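Local coordinates for protein RNA-directed RNA polymerase (Infectious pancreatic necrosis virus, PDB 3ZED) that probably copies the viral genome as an RNA-dependent RNA polymerase and is thought to occur both free and covalently attached to the genomic RNA, at residues B[421-426]-B[442-447]; B[726-731]-B[766-771]. One frame throughout, in Å; residues are numbered along the deposited sequence.

Interaction 1: residues B[421-426]-B[442-447]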
ATOM      1  N   TYR B 421     -17.273   5.026  -3.139  1.00 42.56           N
ATOM      2  CA  TYR B 421     -16.941   6.005  -2.103  1.00 42.37           C
ATOM      3  C   TYR B 421     -16.091   7.158  -2.661  1.00 45.66           C
ATOM      4  O   TYR B 421     -16.400   8.318  -2.395  1.00 45.53           O
ATOM      5  CB  TYR B 421     -16.221   5.318  -0.933  1.00 42.22           C
ATOM      6  CG  TYR B 421     -15.841   6.270   0.178  1.00 42.09           C
ATOM      7  CD1 TYR B 421     -16.814   6.910   0.939  1.00 45.00           C
ATOM      8  CD2 TYR B 421     -14.508   6.529   0.470  1.00 41.55           C
ATOM      9  CE1 TYR B 421     -16.471   7.803   1.950  1.00 44.76           C
ATOM     10  CE2 TYR B 421     -14.149   7.412   1.486  1.00 42.01           C
ATOM     11  CZ  TYR B 421     -15.135   8.058   2.215  1.00 48.37           C
ATOM     12  OH  TYR B 421     -14.789   8.906   3.230  1.00 48.03           O
ATOM     13  N   LEU B 422     -15.063   6.849  -3.467  1.00 41.89           N
ATOM     14  CA  LEU B 422     -14.199   7.869  -4.065  1.00 41.88           C
ATOM     15  C   LEU B 422     -14.955   8.758  -5.064  1.00 48.96           C
ATOM     16  O   LEU B 422     -14.753   9.966  -5.070  1.00 48.82           O
ATOM     17  CB  LEU B 422     -12.995   7.219  -4.768  1.00 41.24           C
ATOM     18  CG  LEU B 422     -11.948   6.477  -3.881  1.00 45.05           C
ATOM     19  CD1 LEU B 422     -10.904   5.821  -4.740  1.00 45.25           C
ATOM     20  CD2 LEU B 422     -11.232   7.430  -2.923  1.00 45.91           C
ATOM     21  N   LEU B 423     -15.828   8.167  -5.904  1.00 47.87           N
ATOM     22  CA  LEU B 423     -16.558   8.926  -6.924  1.00 49.94           C
ATOM     23  C   LEU B 423     -17.716   9.736  -6.354  1.00 53.09           C
ATOM     24  O   LEU B 423     -18.032  10.767  -6.925  1.00 52.89           O
ATOM     25  CB  LEU B 423     -17.058   8.023  -8.063  1.00 50.79           C
ATOM     26  CG  LEU B 423     -16.167   7.979  -9.318  1.00 55.38           C
ATOM     27  CD1 LEU B 423     -14.802   7.327  -9.018  1.00 53.23           C
ATOM     28  CD2 LEU B 423     -16.862   7.232 -10.450  1.00 58.06           C
ATOM     29  N   THR B 424     -18.314   9.311  -5.224  1.00 49.61           N
ATOM     30  CA  THR B 424     -19.427  10.050  -4.622  1.00 50.57           C
ATOM     31  C   THR B 424     -18.909  11.108  -3.621  1.00 54.80           C
ATOM     32  O   THR B 424     -19.399  12.221  -3.629  1.00 55.68           O
ATOM     33  CB  THR B 424     -20.466   9.095  -3.963  1.00 56.74           C
ATOM     34  OG1 THR B 424     -19.838   8.287  -2.967  1.00 54.12           O
ATOM     35  CG2 THR B 424     -21.163   8.189  -4.968  1.00 57.08           C
ATOM     36  N   ARG B 425     -17.931  10.768  -2.771  1.00 50.44           N
ATOM     37  CA  ARG B 425     -17.439  11.680  -1.739  1.00 49.97           C
ATOM     38  C   ARG B 425     -16.209  12.496  -2.171  1.00 52.00           C
ATOM     39  O   ARG B 425     -15.968  13.552  -1.590  1.00 51.17           O
ATOM     40  CB  ARG B 425     -17.128  10.906  -0.430  1.00 48.18           C
ATOM     41  CG  ARG B 425     -18.333  10.674   0.499  1.00 47.77           C
ATOM     42  CD  ARG B 425     -19.378   9.732  -0.083  1.00 49.85           C
ATOM     43  NE  ARG B 425     -20.455   9.489   0.873  1.00 52.99           N
ATOM     44  CZ  ARG B 425     -21.548   8.778   0.631  1.00 62.15           C
ATOM     45  NH1 ARG B 425     -21.729   8.202  -0.552  1.00 50.07           N
ATOM     46  NH2 ARG B 425     -22.470   8.632   1.571  1.00 45.56           N
ATOM     47  N   GLY B 426     -15.452  12.010  -3.149  1.00 47.71           N
ATOM     48  CA  GLY B 426     -14.252  12.695  -3.619  1.00 47.20           C
ATOM     49  C   GLY B 426     -14.504  13.485  -4.889  1.00 53.16           C
ATOM     50  O   GLY B 426     -14.524  14.719  -4.874  1.00 51.87           O
ATOM     51  N   THR B 442     -17.537   4.167 -16.133  1.00 53.20           N
ATOM     52  CA  THR B 442     -17.481   2.801 -16.668  1.00 53.39           C
ATOM     53  C   THR B 442     -16.160   2.145 -16.273  1.00 56.48           C
ATOM     54  O   THR B 442     -16.161   1.010 -15.795  1.00 55.01           O
ATOM     55  CB  THR B 442     -17.666   2.815 -18.198  1.00 59.93           C
ATOM     56  OG1 THR B 442     -18.893   3.479 -18.486  1.00 60.90           O
ATOM     57  CG2 THR B 442     -17.682   1.406 -18.814  1.00 60.68           C
ATOM     58  N   PHE B 443     -15.032   2.857 -16.477  1.00 53.10           N
ATOM     59  CA  PHE B 443     -13.738   2.314 -16.105  1.00 51.40           C
ATOM     60  C   PHE B 443     -13.702   2.035 -14.626  1.00 55.66           C
ATOM     61  O   PHE B 443     -13.412   0.904 -14.244  1.00 56.97           O
ATOM     62  CB  PHE B 443     -12.580   3.247 -16.500  1.00 52.45           C
ATOM     63  CG  PHE B 443     -11.248   2.776 -15.960  1.00 51.15           C
ATOM     64  CD1 PHE B 443     -10.659   1.602 -16.435  1.00 53.44           C
ATOM     65  CD2 PHE B 443     -10.626   3.452 -14.912  1.00 50.93           C
ATOM     66  CE1 PHE B 443      -9.449   1.131 -15.897  1.00 53.20           C
ATOM     67  CE2 PHE B 443      -9.423   2.975 -14.361  1.00 52.18           C
ATOM     68  CZ  PHE B 443      -8.841   1.818 -14.858  1.00 50.40           C
ATOM     69  N   ALA B 444     -14.044   3.037 -13.793  1.00 50.32           N
ATOM     70  CA  ALA B 444     -13.951   2.921 -12.335  1.00 47.87           C
ATOM     71  C   ALA B 444     -14.899   1.887 -11.738  1.00 51.31           C
ATOM     72  O   ALA B 444     -14.457   1.076 -10.922  1.00 48.69           O
ATOM     73  CB  ALA B 444     -14.192   4.277 -11.684  1.00 48.45           C
ATOM     74  N   MET B 445     -16.181   1.899 -12.149  1.00 49.41           N
ATOM     75  CA  MET B 445     -17.196   1.029 -11.558  1.00 48.72           C
ATOM     76  C   MET B 445     -17.345  -0.324 -12.212  1.00 53.21           C
ATOM     77  O   MET B 445     -17.598  -1.305 -11.519  1.00 52.56           O
ATOM     78  CB  MET B 445     -18.589   1.713 -11.576  1.00 51.84           C
ATOM     79  CG  MET B 445     -18.651   3.084 -10.875  1.00 54.55           C
ATOM     80  SD  MET B 445     -17.900   3.179  -9.208  1.00 56.43           S
ATOM     81  CE  MET B 445     -18.918   2.032  -8.315  1.00 52.31           C
ATOM     82  N   ASN B 446     -17.260  -0.377 -13.527  1.00 51.38           N
ATOM     83  CA  ASN B 446     -17.603  -1.591 -14.240  1.00 51.97           C
ATOM     84  C   ASN B 446     -16.436  -2.433 -14.710  1.00 55.72           C
ATOM     85  O   ASN B 446     -16.655  -3.613 -14.982  1.00 55.66           O
ATOM     86  CB  ASN B 446     -18.484  -1.234 -15.454  1.00 53.48           C
ATOM     87  CG  ASN B 446     -19.717  -0.432 -15.110  1.00 63.54           C
ATOM     88  OD1 ASN B 446     -19.804   0.746 -15.402  1.00 58.03           O
ATOM     89  ND2 ASN B 446     -20.712  -1.056 -14.513  1.00 58.40           N
ATOM     90  N   VAL B 447     -15.227  -1.864 -14.852  1.00 52.37           N
ATOM     91  CA  VAL B 447     -14.119  -2.661 -15.397  1.00 51.84           C
ATOM     92  C   VAL B 447     -12.917  -2.745 -14.444  1.00 53.58           C
ATOM     93  O   VAL B 447     -12.437  -3.851 -14.198  1.00 52.19           O
ATOM     94  CB  VAL B 447     -13.692  -2.126 -16.799  1.00 56.43           C
ATOM     95  CG1 VAL B 447     -12.455  -2.846 -17.344  1.00 55.58           C
ATOM     96  CG2 VAL B 447     -14.849  -2.193 -17.801  1.00 57.81           C
TER

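Interaction 2: residues B[726-731]-B[766-771]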
ATOM      1  N   TRP B 726     -25.567   9.765  -7.306  1.00 59.10           N
ATOM      2  CA  TRP B 726     -25.029   8.663  -6.513  1.00 57.16           C
ATOM      3  C   TRP B 726     -25.855   7.404  -6.739  1.00 63.49           C
ATOM      4  O   TRP B 726     -25.283   6.327  -6.856  1.00 63.28           O
ATOM      5  CB  TRP B 726     -24.987   9.045  -5.023  1.00 55.36           C
ATOM      6  CG  TRP B 726     -24.059  10.188  -4.661  1.00 55.37           C
ATOM      7  CD1 TRP B 726     -23.370  11.003  -5.514  1.00 58.06           C
ATOM      8  CD2 TRP B 726     -23.751  10.645  -3.336  1.00 54.75           C
ATOM      9  NE1 TRP B 726     -22.630  11.922  -4.803  1.00 56.78           N
ATOM     10  CE2 TRP B 726     -22.859  11.739  -3.463  1.00 57.81           C
ATOM     11  CE3 TRP B 726     -24.126  10.223  -2.046  1.00 55.89           C
ATOM     12  CZ2 TRP B 726     -22.331  12.411  -2.351  1.00 56.08           C
ATOM     13  CZ3 TRP B 726     -23.628  10.911  -0.946  1.00 56.57           C
ATOM     14  CH2 TRP B 726     -22.723  11.976  -1.103  1.00 56.73           C
ATOM     15  N   ARG B 727     -27.194   7.547  -6.870  1.00 62.42           N
ATOM     16  CA  ARG B 727     -28.111   6.444  -7.156  1.00 62.34           C
ATOM     17  C   ARG B 727     -27.786   5.814  -8.508  1.00 63.67           C
ATOM     18  O   ARG B 727     -27.787   4.593  -8.612  1.00 61.48           O
ATOM     19  CB  ARG B 727     -29.561   6.915  -7.113  1.00 65.48           C
ATOM     20  CG  ARG B 727     -30.204   6.629  -5.775  1.00 77.25           C
ATOM     21  CD  ARG B 727     -31.705   6.775  -5.836  1.00 86.43           C
ATOM     22  NE  ARG B 727     -32.071   8.152  -5.507  1.00 97.54           N
ATOM     23  CZ  ARG B 727     -32.886   8.929  -6.214  1.00108.60           C
ATOM     24  NH1 ARG B 727     -33.453   8.473  -7.327  1.00 89.84           N
ATOM     25  NH2 ARG B 727     -33.130  10.171  -5.820  1.00 96.03           N
ATOM     26  N   LEU B 728     -27.433   6.641  -9.516  1.00 60.78           N
ATOM     27  CA  LEU B 728     -27.029   6.171 -10.842  1.00 60.92           C
ATOM     28  C   LEU B 728     -25.747   5.345 -10.755  1.00 63.83           C
ATOM     29  O   LEU B 728     -25.639   4.322 -11.429  1.00 64.96           O
ATOM     30  CB  LEU B 728     -26.825   7.353 -11.810  1.00 62.01           C
ATOM     31  CG  LEU B 728     -28.080   8.039 -12.380  1.00 68.56           C
ATOM     32  CD1 LEU B 728     -27.693   9.167 -13.296  1.00 69.68           C
ATOM     33  CD2 LEU B 728     -28.952   7.059 -13.160  1.00 71.49           C
ATOM     34  N   LEU B 729     -24.800   5.770  -9.896  1.00 57.85           N
ATOM     35  CA  LEU B 729     -23.515   5.095  -9.678  1.00 54.47           C
ATOM     36  C   LEU B 729     -23.721   3.759  -8.965  1.00 57.42           C
ATOM     37  O   LEU B 729     -23.046   2.782  -9.292  1.00 56.92           O
ATOM     38  CB  LEU B 729     -22.545   5.990  -8.898  1.00 52.37           C
ATOM     39  CG  LEU B 729     -21.075   5.689  -9.139  1.00 54.46           C
ATOM     40  CD1 LEU B 729     -20.620   6.256 -10.501  1.00 54.30           C
ATOM     41  CD2 LEU B 729     -20.214   6.210  -7.978  1.00 52.34           C
ATOM     42  N   ASP B 730     -24.655   3.710  -8.015  1.00 54.93           N
ATOM     43  CA  ASP B 730     -25.011   2.464  -7.336  1.00 55.48           C
ATOM     44  C   ASP B 730     -25.719   1.493  -8.315  1.00 60.52           C
ATOM     45  O   ASP B 730     -25.419   0.303  -8.303  1.00 59.99           O
ATOM     46  CB  ASP B 730     -25.904   2.748  -6.118  1.00 58.59           C
ATOM     47  CG  ASP B 730     -26.111   1.544  -5.221  1.00 69.81           C
ATOM     48  OD1 ASP B 730     -25.113   0.825  -4.950  1.00 67.49           O
ATOM     49  OD2 ASP B 730     -27.259   1.335  -4.764  1.00 77.58           O
ATOM     50  N   GLN B 731     -26.616   2.008  -9.181  1.00 59.95           N
ATOM     51  CA  GLN B 731     -27.347   1.212 -10.185  1.00 61.27           C
ATOM     52  C   GLN B 731     -26.358   0.586 -11.185  1.00 64.94           C
ATOM     53  O   GLN B 731     -26.517  -0.586 -11.569  1.00 63.42           O
ATOM     54  CB  GLN B 731     -28.388   2.081 -10.913  1.00 64.06           C
ATOM     55  CG  GLN B 731     -29.581   2.478 -10.044  1.00 71.33           C
ATOM     56  CD  GLN B 731     -30.484   3.523 -10.678  1.00 82.13           C
ATOM     57  OE1 GLN B 731     -30.392   3.836 -11.865  1.00 79.76           O
ATOM     58  NE2 GLN B 731     -31.395   4.089  -9.899  1.00 66.99           N
ATOM     59  N   GLN B 766     -34.981   7.534 -11.695  1.00 85.46           N
ATOM     60  CA  GLN B 766     -36.306   6.949 -11.452  1.00 86.54           C
ATOM     61  C   GLN B 766     -36.706   6.048 -12.625  1.00 90.11           C
ATOM     62  O   GLN B 766     -37.203   4.937 -12.408  1.00 90.50           O
ATOM     63  CB  GLN B 766     -37.353   8.052 -11.223  1.00 89.89           C
ATOM     64  N   GLN B 767     -36.425   6.508 -13.857  1.00 84.66           N
ATOM     65  CA  GLN B 767     -36.661   5.779 -15.100  1.00 84.67           C
ATOM     66  C   GLN B 767     -35.810   4.496 -15.132  1.00 86.42           C
ATOM     67  O   GLN B 767     -36.332   3.416 -15.410  1.00 86.56           O
ATOM     68  CB  GLN B 767     -36.316   6.694 -16.282  1.00 86.78           C
ATOM     69  CG  GLN B 767     -36.801   6.238 -17.651  1.00106.56           C
ATOM     70  CD  GLN B 767     -36.332   7.204 -18.709  1.00129.76           C
ATOM     71  OE1 GLN B 767     -35.518   6.859 -19.573  1.00126.61           O
ATOM     72  NE2 GLN B 767     -36.792   8.455 -18.634  1.00122.28           N
ATOM     73  N   GLN B 768     -34.511   4.615 -14.791  1.00 80.92           N
ATOM     74  CA  GLN B 768     -33.567   3.502 -14.762  1.00 78.73           C
ATOM     75  C   GLN B 768     -33.920   2.489 -13.650  1.00 83.92           C
ATOM     76  O   GLN B 768     -33.753   1.291 -13.858  1.00 81.96           O
ATOM     77  CB  GLN B 768     -32.133   4.015 -14.607  1.00 77.31           C
ATOM     78  CG  GLN B 768     -31.087   3.018 -15.098  1.00 79.48           C
ATOM     79  CD  GLN B 768     -29.737   3.652 -15.291  1.00 83.43           C
ATOM     80  OE1 GLN B 768     -29.398   4.129 -16.381  1.00 78.44           O
ATOM     81  NE2 GLN B 768     -28.936   3.669 -14.240  1.00 62.85           N
ATOM     82  N   GLN B 769     -34.440   2.961 -12.505  1.00 83.96           N
ATOM     83  CA  GLN B 769     -34.863   2.104 -11.392  1.00 85.21           C
ATOM     84  C   GLN B 769     -36.008   1.183 -11.834  1.00 93.71           C
ATOM     85  O   GLN B 769     -36.034   0.016 -11.431  1.00 92.87           O
ATOM     86  CB  GLN B 769     -35.291   2.959 -10.187  1.00 87.35           C
ATOM     87  CG  GLN B 769     -35.321   2.213  -8.857  1.00104.35           C
ATOM     88  CD  GLN B 769     -33.938   1.931  -8.321  1.00133.35           C
ATOM     89  OE1 GLN B 769     -33.234   2.824  -7.822  1.00131.38           O
ATOM     90  NE2 GLN B 769     -33.520   0.675  -8.403  1.00126.10           N
ATOM     91  N   LEU B 770     -36.926   1.701 -12.689  1.00 93.76           N
ATOM     92  CA  LEU B 770     -38.067   0.956 -13.223  1.00 96.77           C
ATOM     93  C   LEU B 770     -37.633  -0.163 -14.163  1.00102.42           C
ATOM     94  O   LEU B 770     -38.143  -1.275 -14.025  1.00103.29           O
ATOM     95  CB  LEU B 770     -39.066   1.866 -13.962  1.00 99.68           C
ATOM     96  CG  LEU B 770     -39.848   2.893 -13.145  1.00105.81           C
ATOM     97  CD1 LEU B 770     -40.581   3.837 -14.061  1.00108.17           C
ATOM     98  CD2 LEU B 770     -40.835   2.226 -12.197  1.00109.89           C
ATOM     99  N   LEU B 771     -36.705   0.109 -15.114  1.00 98.86           N
ATOM    100  CA  LEU B 771     -36.237  -0.913 -16.066  1.00 98.65           C
ATOM    101  C   LEU B 771     -35.405  -2.012 -15.371  1.00 98.39           C
ATOM    102  O   LEU B 771     -35.218  -3.083 -15.953  1.00 98.16           O
ATOM    103  CB  LEU B 771     -35.476  -0.330 -17.282  1.00 99.01           C
ATOM    104  CG  LEU B 771     -34.309   0.630 -17.055  1.00102.62           C
ATOM    105  CD1 LEU B 771     -32.972  -0.109 -17.036  1.00100.50           C
ATOM    106  CD2 LEU B 771     -34.295   1.713 -18.134  1.00107.75           C
TER
HETATM  107  O   HOH W   1     -25.879   3.651 -14.458  1.00 49.78           O

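Interaction 1: residues B[421-426]-B[442-447]
Leu423 reaches across to Ala444 and Met445 with the two methyls of its isobutyl fork, and this one leucine makes every close contact between 421-426 and 442-447. Its CD1 lies 4.1 Å from CB of Ala444, while CD2 sits over the same methyl and also faces SD of Met445, 4.4 Å away. Chi1 of Leu423 is -97°, well off a staggered value, which swings the fork round to straddle the alanine. Ala444 suits the spot because a lone methyl lets the leucine tip come close to the helix surface. Met445 starts from the flank of its helix, but three successive torsions near -60° fold the chain back, so that its sulfur rather than its CB does the touching. No hydrogen bond crosses this small apolar contact. On the far flank, NH1 of Arg425 donates to OG1 of Thr424 (3.1 Å), exactly in the guanidinium plane and nearly straight at 169°; salt bridges to Glu195 and Glu202 fix the same guanidinium. The contact joins helices 412-426 and 438-452 of the palm domain, with Val335 of helix 326-340 and Leu729 of helix 724-732 also packing on Leu423.

Interaction 2: residues B[726-731]-B[766-771]
Helix segments 726-731 and 766-771 run in nearly the same direction, their axes 24° apart and 10.5 Å at closest approach, with Gln731 and Gln769 nearest by CA. Three glutamine amides bridge this gap. Gln731 carries CG beside its own backbone N and continues extended, which brings both ends of its amide to the other helix. Its OE1 accepts from NE2 of Gln768 at 2.8 Å; the donor lies in the carbonyl plane, but the oxygen is off the plane of the Gln768 amide, the bond is bent to 136° at the hydrogen and the two amide planes stand 63° apart. At the other end, NE2 of Gln731 gives a weak bond to OE1 of Gln769 (3.0 Å), at the exposed edge, whose chain bends at chi2 to come back toward its partner. The pairing is part of a small cluster of helices, 724-732, 740-752 and 757-771, in the C-terminal region, where Ala746 packs against both Leu728 and Gln768. Glutamine suits buried positions 731 and 768, since one uncharged amide can both give and accept. A water accepts from NE2 of Gln768 and donates to the backbone O of Leu728, so that the amide nitrogen is held by two partners. Beside it, CD2 of Leu728 lies 3.6 Å from Gln768 NE2, the two side chains crossing at about a right angle. Arg727 pairs with Glu762, a salt bridge between the same two helices.

Interaction 1 closes before interaction 2 opens along the chain, and their centres lie about 15 Å apart on the same side of the chain's centre. The first joins two helices of the palm domain, the second two helices of the C-terminal region; helix 724-732, one partner in interaction 2, also packs on helix 412-426 of interaction 1. Its Leu729 CD2 packs 3.6 Å from Leu423 CB, and Trp726 lies against Thr424 and Arg425, while Leu728 and Gln731 serve interaction 2. Asn446 also bonds to Arg732 of that helix. One helix thus joins apolar packing on the polymerase side to an amide network farther out, which is consistent with the C-terminal helices being held against the palm domain.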